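Local coordinates for gram-negative insecticidal protein (Chromobacterium piscinae, PDB 6FBM) that is an insecticidal toxin of the MACPF family, probably acting by forming pores in target-cell membranes, at residues 195-198 with 199-202. Numbering follows the deposited sequence.
Sequences SQSL and STTA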
# COMPACT_ATOMS: atom_id res chain seq x y z
N SER A 195 -6.22 -50.54 -16.70
CA SER A 195 -5.22 -51.02 -17.66
C SER A 195 -3.86 -50.32 -17.46
O SER A 195 -2.84 -50.98 -17.23
CB SER A 195 -5.72 -50.78 -19.08
OG SER A 195 -6.11 -49.42 -19.26
N GLN A 196 -3.87 -48.98 -17.57
CA GLN A 196 -2.73 -48.09 -17.24
C GLN A 196 -2.54 -48.01 -15.72
O GLN A 196 -3.51 -48.08 -14.97
CB GLN A 196 -3.03 -46.69 -17.81
CG GLN A 196 -1.98 -45.60 -17.65
CD GLN A 196 -2.49 -44.24 -18.17
OE1 GLN A 196 -2.45 -43.23 -17.46
NE2 GLN A 196 -3.01 -44.22 -19.40
N SER A 197 -1.29 -47.87 -15.26
CA SER A 197 -0.99 -47.89 -13.80
C SER A 197 -1.65 -46.69 -13.10
O SER A 197 -1.81 -45.63 -13.70
CB SER A 197 0.52 -47.97 -13.51
OG SER A 197 1.16 -46.70 -13.42
N LEU A 198 -2.09 -46.88 -11.86
CA LEU A 198 -2.77 -45.85 -11.06
C LEU A 198 -1.84 -44.66 -10.83
O LEU A 198 -2.27 -43.50 -10.94
CB LEU A 198 -3.29 -46.44 -9.73
CG LEU A 198 -4.03 -45.60 -8.66
CD1 LEU A 198 -3.10 -44.65 -7.89
CD2 LEU A 198 -5.20 -44.83 -9.30
N SER A 199 -0.57 -44.94 -10.56
CA SER A 199 0.37 -43.89 -10.24
C SER A 199 0.59 -42.93 -11.43
O SER A 199 0.67 -41.71 -11.23
CB SER A 199 1.69 -44.50 -9.72
OG SER A 199 2.42 -45.12 -10.77
N THR A 200 0.64 -43.48 -12.65
CA THR A 200 0.73 -42.68 -13.87
C THR A 200 -0.54 -41.86 -14.09
O THR A 200 -0.46 -40.68 -14.41
CB THR A 200 1.05 -43.59 -15.10
OG1 THR A 200 2.39 -44.08 -14.99
CG2 THR A 200 0.92 -42.83 -16.43
N THR A 201 -1.70 -42.46 -13.91
CA THR A 201 -2.98 -41.73 -14.01
C THR A 201 -3.05 -40.59 -13.00
O THR A 201 -3.54 -39.50 -13.31
CB THR A 201 -4.17 -42.68 -13.81
OG1 THR A 201 -3.99 -43.82 -14.66
CG2 THR A 201 -5.48 -42.01 -14.17
N ALA A 202 -2.55 -40.83 -11.80
CA ALA A 202 -2.53 -39.81 -10.76
C ALA A 202 -1.62 -38.68 -11.15
O ALA A 202 -2.00 -37.51 -11.03
CB ALA A 202 -2.09 -40.42 -9.44
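Ala202 N donates to Leu198 O at 2.8 Å with an N-H...O angle of 154°, and Thr201 N reaches Ser197 O at 3.2 Å, straighter at 168°; these i to i+4 bonds define the first turn of helix 198-209. Thr201 OG1 lies 3.0 Å from the same Ser197 O and 3.2 Å from Gln196 OE1. Its single proton can serve either acceptor, and which one it takes is not settled. With chi1 at -49°, this hydroxyl stays beside its own backbone N and turns back toward the preceding loop.

Ser197 is the N-cap residue. Its OG makes two weak hydrogen bonds, to Thr200 OG1 and to Ser199 OG, both 3.3 Å, with the donor undetermined in each. Gln196 comes in extended from the loop, crossing Thr200 at about a right angle, and sets OE1 3.5 Å from Thr200 CG2. Leu198 directs its isobutyl group to Val77, Thr120 and Phe228; with Thr201 on Phe228 and Ser199 on Val77, it seats the helix start against strands 64-78 and 120-134 and helix 220-230 of the MACPF domain. Polar groups thus gather round Ser197 O and OG, where Ser197 O receives the Thr201 N-H and may also take the Thr201 hydroxyl proton.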